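Local coordinates for glycoside hydrolase family 16 protein (Akkermansia muciniphila, PDB 6T2N), which probably acts as an endo-beta-galactosidase of glycoside hydrolase family 16, cutting within mucin O-glycan chains to start their breakdown, at residues S82-M93 / M128-T136; E96-F106 / D286-D297. All blocks are in the same frame, centred on the assembly; numbering follows the deposited sequence.

Contact 1: S82-M93 / M128-T136; sequences SQQTYTGRPKNM and MPYTSGSVT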
loop_
_atom_site.group_PDB
_atom_site.type_symbol
_atom_site.label_atom_id
_atom_site.label_comp_id
_atom_site.label_asym_id
_atom_site.label_seq_id
_atom_site.Cartn_x
_atom_site.Cartn_y
_atom_site.Cartn_z
ATOM N N SER A 82 2.081 -15.803 -4.932
ATOM C CA SER A 82 1.276 -15.629 -3.700
ATOM C C SER A 82 0.508 -16.897 -3.374
ATOM O O SER A 82 0.285 -17.714 -4.283
ATOM C CB SER A 82 0.334 -14.492 -3.894
ATOM O OG SER A 82 -0.796 -14.894 -4.665
ATOM N N GLN A 83 0.146 -17.067 -2.107
ATOM C CA GLN A 83 -0.492 -18.303 -1.583
ATOM C C GLN A 83 -1.853 -17.980 -0.979
ATOM O O GLN A 83 -2.468 -18.932 -0.449
ATOM C CB GLN A 83 0.331 -18.924 -0.461
ATOM C CG GLN A 83 1.602 -19.629 -0.895
ATOM C CD GLN A 83 2.573 -19.737 0.257
ATOM O OE1 GLN A 83 2.913 -18.773 0.899
ATOM N NE2 GLN A 83 3.044 -20.911 0.562
ATOM N N GLN A 84 -2.277 -16.711 -0.963
ATOM C CA GLN A 84 -3.528 -16.296 -0.277
ATOM C C GLN A 84 -4.591 -15.827 -1.277
ATOM O O GLN A 84 -4.213 -15.363 -2.365
ATOM C CB GLN A 84 -3.263 -15.187 0.736
ATOM C CG GLN A 84 -3.422 -13.792 0.151
ATOM C CD GLN A 84 -2.263 -13.363 -0.721
ATOM O OE1 GLN A 84 -1.225 -14.041 -0.834
ATOM N NE2 GLN A 84 -2.424 -12.191 -1.322
ATOM N N THR A 85 -5.871 -15.943 -0.857
ATOM C CA THR A 85 -7.085 -15.280 -1.438
ATOM C C THR A 85 -7.638 -14.292 -0.403
ATOM O O THR A 85 -7.440 -14.512 0.792
ATOM C CB THR A 85 -8.125 -16.298 -1.908
ATOM O OG1 THR A 85 -9.082 -15.593 -2.684
ATOM C CG2 THR A 85 -8.839 -16.976 -0.779
ATOM N N TYR A 86 -8.260 -13.212 -0.863
ATOM C CA TYR A 86 -8.581 -12.009 -0.050
ATOM C C TYR A 86 -10.083 -11.973 0.271
ATOM O O TYR A 86 -10.883 -12.126 -0.675
ATOM C CB TYR A 86 -8.168 -10.745 -0.830
ATOM C CG TYR A 86 -6.716 -10.335 -0.745
ATOM C CD1 TYR A 86 -6.001 -10.432 0.432
ATOM C CD2 TYR A 86 -6.101 -9.729 -1.815
ATOM C CE1 TYR A 86 -4.687 -10.030 0.515
ATOM C CE2 TYR A 86 -4.788 -9.326 -1.762
ATOM C CZ TYR A 86 -4.071 -9.484 -0.595
ATOM O OH TYR A 86 -2.757 -9.089 -0.539
ATOM N N THR A 87 -10.504 -11.723 1.518
ATOM C CA THR A 87 -11.972 -11.751 1.829
ATOM C C THR A 87 -12.403 -10.614 2.748
ATOM O O THR A 87 -11.590 -10.170 3.537
ATOM C CB THR A 87 -12.464 -13.047 2.485
ATOM O OG1 THR A 87 -12.307 -12.832 3.892
ATOM C CG2 THR A 87 -11.771 -14.300 1.980
ATOM N N GLY A 88 -13.677 -10.236 2.658
ATOM C CA GLY A 88 -14.214 -9.057 3.363
ATOM C C GLY A 88 -14.768 -9.453 4.711
ATOM O O GLY A 88 -15.238 -8.539 5.415
ATOM N N ARG A 89 -14.712 -10.776 4.982
ATOM C CA ARG A 89 -15.146 -11.546 6.178
ATOM C C ARG A 89 -14.421 -11.046 7.409
ATOM O O ARG A 89 -13.237 -10.807 7.364
ATOM C CB ARG A 89 -14.742 -13.018 6.035
ATOM C CG ARG A 89 -15.460 -13.800 4.936
ATOM C CD ARG A 89 -14.964 -15.223 4.828
ATOM N NE ARG A 89 -13.517 -15.318 4.927
ATOM C CZ ARG A 89 -12.818 -16.278 5.545
ATOM N NH1 ARG A 89 -13.411 -17.277 6.172
ATOM N NH2 ARG A 89 -11.493 -16.229 5.538
ATOM N N PRO A 90 -15.044 -10.884 8.586
ATOM C CA PRO A 90 -14.304 -10.198 9.665
ATOM C C PRO A 90 -13.051 -11.136 10.026
ATOM O O PRO A 90 -12.311 -10.971 11.030
ATOM C CB PRO A 90 -15.413 -10.209 10.757
ATOM C CG PRO A 90 -16.709 -10.221 9.955
ATOM C CD PRO A 90 -16.439 -11.249 8.894
ATOM N N LYS A 91 -13.056 -12.311 9.667
ATOM C CA LYS A 91 -12.079 -13.428 10.007
ATOM C C LYS A 91 -10.735 -12.853 9.642
ATOM O O LYS A 91 -9.826 -12.986 10.512
ATOM C CB LYS A 91 -12.394 -14.799 9.363
ATOM C CG LYS A 91 -11.378 -15.916 9.650
ATOM C CD LYS A 91 -11.721 -17.320 9.126
ATOM C CE LYS A 91 -10.820 -18.380 9.738
ATOM N NZ LYS A 91 -10.662 -19.560 8.855
ATOM N N ASN A 92 -10.740 -12.204 8.461
ATOM C CA ASN A 92 -9.600 -11.503 7.780
ATOM C C ASN A 92 -9.585 -9.972 8.020
ATOM O O ASN A 92 -8.486 -9.398 7.963
ATOM C CB ASN A 92 -9.623 -11.833 6.290
ATOM C CG ASN A 92 -9.636 -13.337 6.016
ATOM O OD1 ASN A 92 -10.527 -13.842 5.336
ATOM N ND2 ASN A 92 -8.628 -14.063 6.503
ATOM N N MET A 93 -10.715 -9.322 8.360
ATOM C CA MET A 93 -10.901 -7.839 8.368
ATOM C C MET A 93 -11.816 -7.365 9.497
ATOM O O MET A 93 -13.029 -7.656 9.442
ATOM C CB MET A 93 -11.603 -7.431 7.075
ATOM C CG MET A 93 -10.887 -6.357 6.306
ATOM S SD MET A 93 -11.454 -6.349 4.590
ATOM C CE MET A 93 -13.010 -5.500 4.857
ATOM N N MET A 128 -7.207 -21.297 -2.935
ATOM C CA MET A 128 -5.901 -20.910 -2.354
ATOM C C MET A 128 -5.833 -21.543 -0.978
ATOM O O MET A 128 -6.881 -21.651 -0.356
ATOM C CB MET A 128 -5.812 -19.388 -2.253
ATOM C CG MET A 128 -5.433 -18.715 -3.581
ATOM S SD MET A 128 -3.783 -19.182 -4.096
ATOM C CE MET A 128 -3.234 -17.635 -4.801
ATOM N N PRO A 129 -4.667 -22.002 -0.449
ATOM C CA PRO A 129 -4.546 -22.242 0.995
ATOM C C PRO A 129 -4.585 -20.795 1.493
ATOM O O PRO A 129 -4.502 -19.922 0.627
ATOM C CB PRO A 129 -3.198 -22.964 1.128
ATOM C CG PRO A 129 -2.382 -22.471 -0.043
ATOM C CD PRO A 129 -3.376 -22.166 -1.144
ATOM N N TYR A 130 -4.593 -20.466 2.772
ATOM C CA TYR A 130 -4.348 -18.989 3.147
ATOM C C TYR A 130 -5.317 -17.898 2.577
ATOM O O TYR A 130 -5.420 -17.609 1.410
ATOM C CB TYR A 130 -2.996 -18.358 2.746
ATOM C CG TYR A 130 -1.817 -18.968 3.473
ATOM C CD1 TYR A 130 -1.585 -18.751 4.860
ATOM C CD2 TYR A 130 -1.115 -19.973 2.855
ATOM C CE1 TYR A 130 -0.617 -19.467 5.590
ATOM C CE2 TYR A 130 -0.154 -20.710 3.572
ATOM C CZ TYR A 130 0.096 -20.457 4.939
ATOM O OH TYR A 130 1.062 -21.223 5.527
ATOM N N THR A 131 -6.103 -17.356 3.562
ATOM C CA THR A 131 -7.030 -16.209 3.417
ATOM C C THR A 131 -6.321 -15.067 4.118
ATOM O O THR A 131 -5.504 -15.339 5.010
ATOM C CB THR A 131 -8.402 -16.562 4.007
ATOM O OG1 THR A 131 -8.194 -17.011 5.340
ATOM C CG2 THR A 131 -9.096 -17.688 3.281
ATOM N N SER A 132 -6.545 -13.852 3.684
ATOM C CA SER A 132 -6.051 -12.677 4.426
ATOM C C SER A 132 -6.982 -11.525 4.075
ATOM O O SER A 132 -7.980 -11.798 3.325
ATOM C CB SER A 132 -4.579 -12.420 4.110
ATOM O OG SER A 132 -4.028 -11.416 4.968
ATOM N N GLY A 133 -6.621 -10.311 4.513
ATOM C CA GLY A 133 -7.369 -9.065 4.186
ATOM C C GLY A 133 -6.559 -8.005 3.433
ATOM O O GLY A 133 -5.355 -7.871 3.650
ATOM N N SER A 134 -7.263 -7.236 2.623
ATOM C CA SER A 134 -6.747 -6.096 1.844
ATOM C C SER A 134 -7.895 -5.095 1.754
ATOM O O SER A 134 -9.043 -5.529 1.377
ATOM C CB SER A 134 -6.249 -6.518 0.461
ATOM O OG SER A 134 -5.691 -5.417 -0.246
ATOM N N VAL A 135 -7.614 -3.842 2.119
ATOM C CA VAL A 135 -8.540 -2.692 1.930
ATOM C C VAL A 135 -7.924 -1.729 0.923
ATOM O O VAL A 135 -6.692 -1.560 0.929
ATOM C CB VAL A 135 -8.860 -1.972 3.254
ATOM C CG1 VAL A 135 -9.799 -2.790 4.111
ATOM C CG2 VAL A 135 -7.608 -1.588 4.027
ATOM N N THR A 136 -8.770 -1.063 0.155
ATOM C CA THR A 136 -8.329 -0.156 -0.923
ATOM C C THR A 136 -9.209 1.081 -0.854
ATOM O O THR A 136 -10.442 0.931 -0.589
ATOM C CB THR A 136 -8.422 -0.883 -2.266
ATOM O OG1 THR A 136 -8.151 0.041 -3.324
ATOM C CG2 THR A 136 -9.782 -1.537 -2.454
#

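Contact 2: E96-F106 / D286-D297; sequences EDGCLVLETHF and DGQGYPVKFLID. With CA (calcium ion), chain C.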
loop_
_atom_site.group_PDB
_atom_site.type_symbol
_atom_site.label_atom_id
_atom_site.label_comp_id
_atom_site.label_asym_id
_atom_site.label_seq_id
_atom_site.Cartn_x
_atom_site.Cartn_y
_atom_site.Cartn_z
ATOM N N GLU A 96 -10.319 -4.333 16.129
ATOM C CA GLU A 96 -10.019 -4.804 17.496
ATOM C C GLU A 96 -9.143 -3.712 18.106
ATOM O O GLU A 96 -8.367 -3.078 17.361
ATOM C CB GLU A 96 -9.304 -6.166 17.518
ATOM C CG GLU A 96 -10.195 -7.409 17.633
ATOM C CD GLU A 96 -9.462 -8.757 17.592
ATOM O OE1 GLU A 96 -8.436 -8.862 16.914
ATOM O OE2 GLU A 96 -9.929 -9.724 18.246
ATOM N N ASP A 97 -9.288 -3.485 19.405
ATOM C CA ASP A 97 -8.522 -2.509 20.218
ATOM C C ASP A 97 -8.189 -1.265 19.385
ATOM O O ASP A 97 -7.028 -0.822 19.463
ATOM C CB ASP A 97 -7.251 -3.154 20.772
ATOM C CG ASP A 97 -7.494 -4.260 21.791
ATOM O OD1 ASP A 97 -8.266 -4.052 22.809
ATOM O OD2 ASP A 97 -6.873 -5.318 21.592
ATOM N N GLY A 98 -9.154 -0.732 18.629
ATOM C CA GLY A 98 -8.974 0.553 17.921
ATOM C C GLY A 98 -7.801 0.516 16.944
ATOM O O GLY A 98 -7.090 1.523 16.790
ATOM N N CYS A 99 -7.576 -0.638 16.333
ATOM C CA CYS A 99 -6.884 -0.752 15.040
ATOM C C CYS A 99 -7.793 -1.513 14.079
ATOM O O CYS A 99 -8.647 -2.333 14.555
ATOM C CB CYS A 99 -5.580 -1.519 15.157
ATOM S SG CYS A 99 -4.530 -0.873 16.465
ATOM N N LEU A 100 -7.611 -1.227 12.786
ATOM C CA LEU A 100 -7.888 -2.185 11.693
ATOM C C LEU A 100 -6.973 -3.400 11.870
ATOM O O LEU A 100 -5.697 -3.217 11.994
ATOM C CB LEU A 100 -7.588 -1.535 10.342
ATOM C CG LEU A 100 -7.717 -2.475 9.147
ATOM C CD1 LEU A 100 -9.144 -2.970 9.019
ATOM C CD2 LEU A 100 -7.279 -1.794 7.871
ATOM N N VAL A 101 -7.602 -4.575 11.820
ATOM C CA VAL A 101 -6.948 -5.900 11.945
ATOM C C VAL A 101 -7.088 -6.585 10.580
ATOM O O VAL A 101 -8.259 -6.832 10.156
ATOM C CB VAL A 101 -7.580 -6.706 13.099
ATOM C CG1 VAL A 101 -6.873 -8.027 13.355
ATOM C CG2 VAL A 101 -7.607 -5.883 14.364
ATOM N N LEU A 102 -5.963 -6.859 9.903
ATOM C CA LEU A 102 -5.943 -7.725 8.710
ATOM C C LEU A 102 -5.266 -9.020 9.113
ATOM O O LEU A 102 -4.057 -8.980 9.441
ATOM C CB LEU A 102 -5.143 -7.035 7.622
ATOM C CG LEU A 102 -5.589 -5.623 7.257
ATOM C CD1 LEU A 102 -4.607 -4.978 6.269
ATOM C CD2 LEU A 102 -6.994 -5.667 6.695
ATOM N N GLU A 103 -6.047 -10.104 9.128
ATOM C CA GLU A 103 -5.695 -11.361 9.829
ATOM C C GLU A 103 -5.750 -12.627 8.902
ATOM O O GLU A 103 -6.658 -12.800 8.143
ATOM C CB GLU A 103 -6.654 -11.681 10.948
ATOM C CG GLU A 103 -6.220 -12.969 11.599
ATOM C CD GLU A 103 -6.876 -13.247 12.911
ATOM O OE1 GLU A 103 -8.069 -13.140 12.861
ATOM O OE2 GLU A 103 -6.156 -13.523 13.919
ATOM N N THR A 104 -4.541 -13.241 8.851
ATOM C CA THR A 104 -4.092 -14.157 7.769
ATOM C C THR A 104 -4.177 -15.528 8.390
ATOM O O THR A 104 -3.631 -15.716 9.503
ATOM C CB THR A 104 -2.711 -13.793 7.196
ATOM O OG1 THR A 104 -2.713 -12.445 6.685
ATOM C CG2 THR A 104 -2.306 -14.766 6.118
ATOM N N HIS A 105 -4.956 -16.380 7.748
ATOM C CA HIS A 105 -5.342 -17.713 8.265
ATOM C C HIS A 105 -4.952 -18.738 7.218
ATOM O O HIS A 105 -5.443 -18.590 6.084
ATOM C CB HIS A 105 -6.858 -17.853 8.474
ATOM C CG HIS A 105 -7.432 -16.963 9.503
ATOM N ND1 HIS A 105 -7.428 -17.304 10.808
ATOM C CD2 HIS A 105 -8.031 -15.755 9.409
ATOM C CE1 HIS A 105 -7.997 -16.336 11.500
ATOM N NE2 HIS A 105 -8.387 -15.378 10.669
ATOM N N PHE A 106 -4.159 -19.735 7.600
ATOM C CA PHE A 106 -3.996 -20.983 6.825
ATOM C C PHE A 106 -5.384 -21.639 6.732
ATOM O O PHE A 106 -5.848 -22.124 7.728
ATOM C CB PHE A 106 -2.965 -21.878 7.499
ATOM C CG PHE A 106 -2.885 -23.223 6.854
ATOM C CD1 PHE A 106 -2.161 -23.380 5.688
ATOM C CD2 PHE A 106 -3.582 -24.307 7.374
ATOM C CE1 PHE A 106 -2.102 -24.628 5.075
ATOM C CE2 PHE A 106 -3.527 -25.542 6.748
ATOM C CZ PHE A 106 -2.795 -25.696 5.596
ATOM N N ASP A 286 1.586 -26.616 5.818
ATOM C CA ASP A 286 0.709 -27.026 6.947
ATOM C C ASP A 286 0.204 -25.817 7.769
ATOM O O ASP A 286 -0.529 -26.064 8.737
ATOM C CB ASP A 286 1.489 -27.999 7.827
ATOM C CG ASP A 286 2.632 -27.401 8.637
ATOM O OD1 ASP A 286 3.118 -26.313 8.324
ATOM O OD2 ASP A 286 3.031 -28.048 9.592
ATOM N N GLY A 287 0.572 -24.569 7.441
ATOM C CA GLY A 287 0.046 -23.366 8.113
ATOM C C GLY A 287 0.687 -23.094 9.479
ATOM O O GLY A 287 0.104 -22.317 10.294
ATOM N N GLN A 288 1.862 -23.659 9.755
ATOM C CA GLN A 288 2.585 -23.339 11.006
ATOM C C GLN A 288 2.891 -21.838 11.127
ATOM O O GLN A 288 3.512 -21.253 10.219
ATOM C CB GLN A 288 3.903 -24.086 11.132
ATOM C CG GLN A 288 4.393 -24.031 12.572
ATOM C CD GLN A 288 5.627 -24.853 12.822
ATOM O OE1 GLN A 288 6.351 -25.216 11.899
ATOM N NE2 GLN A 288 5.886 -25.128 14.088
ATOM N N GLY A 289 2.556 -21.273 12.281
ATOM C CA GLY A 289 2.832 -19.885 12.658
ATOM C C GLY A 289 1.575 -19.062 12.546
ATOM O O GLY A 289 1.607 -17.925 13.050
ATOM N N TYR A 290 0.539 -19.580 11.872
ATOM C CA TYR A 290 -0.707 -18.842 11.523
ATOM C C TYR A 290 -1.788 -19.291 12.493
ATOM O O TYR A 290 -1.775 -20.435 12.904
ATOM C CB TYR A 290 -1.075 -19.066 10.052
ATOM C CG TYR A 290 -0.108 -18.416 9.081
ATOM C CD1 TYR A 290 1.147 -18.956 8.835
ATOM C CD2 TYR A 290 -0.447 -17.271 8.396
ATOM C CE1 TYR A 290 2.053 -18.358 7.981
ATOM C CE2 TYR A 290 0.459 -16.641 7.553
ATOM C CZ TYR A 290 1.721 -17.176 7.347
ATOM O OH TYR A 290 2.581 -16.546 6.482
ATOM N N PRO A 291 -2.759 -18.445 12.895
ATOM C CA PRO A 291 -2.997 -17.138 12.299
ATOM C C PRO A 291 -2.006 -16.051 12.722
ATOM O O PRO A 291 -1.242 -16.195 13.638
ATOM C CB PRO A 291 -4.394 -16.744 12.826
ATOM C CG PRO A 291 -4.956 -18.023 13.337
ATOM C CD PRO A 291 -3.744 -18.700 13.938
ATOM N N VAL A 292 -2.086 -14.935 12.032
ATOM C CA VAL A 292 -1.161 -13.810 12.263
ATOM C C VAL A 292 -1.997 -12.578 11.936
ATOM O O VAL A 292 -2.994 -12.758 11.139
ATOM C CB VAL A 292 0.077 -14.137 11.419
ATOM C CG1 VAL A 292 0.538 -13.025 10.514
ATOM C CG2 VAL A 292 1.180 -14.643 12.310
ATOM N N LYS A 293 -1.688 -11.451 12.601
ATOM C CA LYS A 293 -2.403 -10.145 12.450
ATOM C C LYS A 293 -1.498 -8.974 11.977
ATOM O O LYS A 293 -0.357 -8.845 12.405
ATOM C CB LYS A 293 -3.025 -9.799 13.802
ATOM C CG LYS A 293 -4.110 -10.732 14.287
ATOM C CD LYS A 293 -4.749 -10.287 15.602
ATOM C CE LYS A 293 -5.496 -11.417 16.294
ATOM N NZ LYS A 293 -6.202 -10.959 17.518
ATOM N N PHE A 294 -2.053 -8.075 11.190
ATOM C CA PHE A 294 -1.412 -6.791 10.806
ATOM C C PHE A 294 -2.343 -5.734 11.388
ATOM O O PHE A 294 -3.575 -5.792 11.028
ATOM C CB PHE A 294 -1.242 -6.682 9.276
ATOM C CG PHE A 294 -0.567 -5.471 8.681
ATOM C CD1 PHE A 294 0.391 -4.745 9.359
ATOM C CD2 PHE A 294 -0.788 -5.145 7.356
ATOM C CE1 PHE A 294 1.073 -3.692 8.757
ATOM C CE2 PHE A 294 -0.111 -4.094 6.754
ATOM C CZ PHE A 294 0.790 -3.347 7.474
ATOM N N LEU A 295 -1.811 -4.899 12.295
ATOM C CA LEU A 295 -2.605 -3.891 13.022
ATOM C C LEU A 295 -2.262 -2.515 12.476
ATOM O O LEU A 295 -1.051 -2.149 12.504
ATOM C CB LEU A 295 -2.261 -3.999 14.506
ATOM C CG LEU A 295 -2.491 -5.388 15.091
ATOM C CD1 LEU A 295 -2.180 -5.413 16.564
ATOM C CD2 LEU A 295 -3.921 -5.848 14.835
ATOM N N ILE A 296 -3.263 -1.771 12.008
ATOM C CA ILE A 296 -3.060 -0.335 11.643
ATOM C C ILE A 296 -3.719 0.498 12.737
ATOM O O ILE A 296 -4.976 0.494 12.821
ATOM C CB ILE A 296 -3.643 0.000 10.257
ATOM C CG1 ILE A 296 -2.900 -0.716 9.140
ATOM C CG2 ILE A 296 -3.653 1.485 10.040
ATOM C CD1 ILE A 296 -3.544 -1.996 8.741
ATOM N N ASP A 297 -2.927 1.188 13.548
ATOM C CA ASP A 297 -3.535 2.086 14.562
ATOM C C ASP A 297 -4.255 3.239 13.836
ATOM O O ASP A 297 -5.390 3.522 14.166
ATOM C CB ASP A 297 -2.528 2.487 15.638
ATOM C CG ASP A 297 -3.175 3.136 16.845
ATOM O OD1 ASP A 297 -4.224 2.639 17.338
ATOM O OD2 ASP A 297 -2.617 4.118 17.301
HETATM CA CA CA C . -6.515 3.882 16.504
#

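Contact 1: S82-M93 / M128-T136
T131 OG1 is gripped from several directions: N92 ND2 donates to it at 3.2 Å, nearly straight and in its own amide plane, and E107 OE1 and H105 O also lie within bonding distance of it. The hydroxyl sits between T131's backbone N and carbonyl carbon (chi1 54°), which turns it to N92. In the beta-sandwich (jelly roll) of this family, the contact is a short parallel pairing of 85-86 with 131-132, then a turn folding back over the strand. S132 makes both main-chain bonds around Y86, its N giving to T85 O and its O accepting from T87 N, each at 3.1 Å. N92 OD1 is shared, taking T87 OG1 on a lone pair at 2.5 Å and R89 NH2 at 2.6 Å; R89 NE also gives to T87 OG1, in the guanidinium plane, and E107 pairs with R89's charge. With an alanine in place of N92, T131 OG1 and E103 O, ND2's second acceptor, would probably each lose a donor, while T87 and R89 would lose their shared acceptor and the guanidinium would be freer to turn. At the other end M128 curls back along the 82-85 backbone, its CB against T85 CB at 3.9 Å. Y86 goes to the same side of the sheet as S132, and S134 CB stands 3.6 Å above the centre of its ring.

Contact 2: E96-F106 / D286-D297
K293 sets CG beside its backbone N (chi1 -65°) and runs extended from there, while E103, paired with it, holds CG anti to N (chi1 180°), so both chains head in one direction and run flank to flank. This is an antiparallel strand pair of the jelly-roll sandwich, 99-104 against 292-297, with the strand axes at 160°. K293 carries its amine past the E103 carboxylate to a salt bridge with E96, NZ to OE1 3.1 Å, entering on the syn side a little out of the carboxylate plane. E103 pairs instead with R94 through OE1, though its charge probably still steadies the lysine. On this same face V101 CG2 meets L295 CD2 at 3.7 Å.

On the opposite face V135 lies against L100 and M93 against L102, while strands 160-168 and 267-275 cover the part around T104, V292 and F294. L100 and I296 run alongside each other there, CD2 to CD1 3.8 Å, and L102 CD1 lies against both I296 and the F294 ring. Main-chain bonds come in pairs at L102-F294 and T104-V292; L102 N to F294 O, 2.8 Å, is nearly straight.

The pairing ends with T104 CG2 at the edge of the Y290 ring, 3.6 Å from CE2, just ahead of the cis peptide into P291. F106 appears to lie over the D286-G287 peptide, though modelled too close for its exact place to be trusted. At the far end a calcium ion ties the segments together: G98 O, in the two-residue hairpin turn between E96 and C99, binds it at 2.4 Å, E59 adds its carbonyl, and D297 holds it twice, through O at 2.6 Å and OD1 at 2.7 Å.

The segments alternate along the chain, in the order 82-93, 96-106, 128-136, 286-297, so contacts 1 and 2 interlock, with centres about 10 Å apart on the same side of the chain's centre. Contact 1 belongs to the mixed sheet that holds strand 127-136, contact 2 to the antiparallel sheet of 99-104 and 292-302. Where they meet, N92 O takes the backbone N of E103, T131 and H105 share a backbone bond, and S132 OG lies at hydrogen-bonding distance from T104 OG1. Strand 93-96 leads directly from contact 1 into the hairpin with 99-104. The two sheets of the sandwich are thus stitched together here, with the calcium ion at the distant end of contact 2.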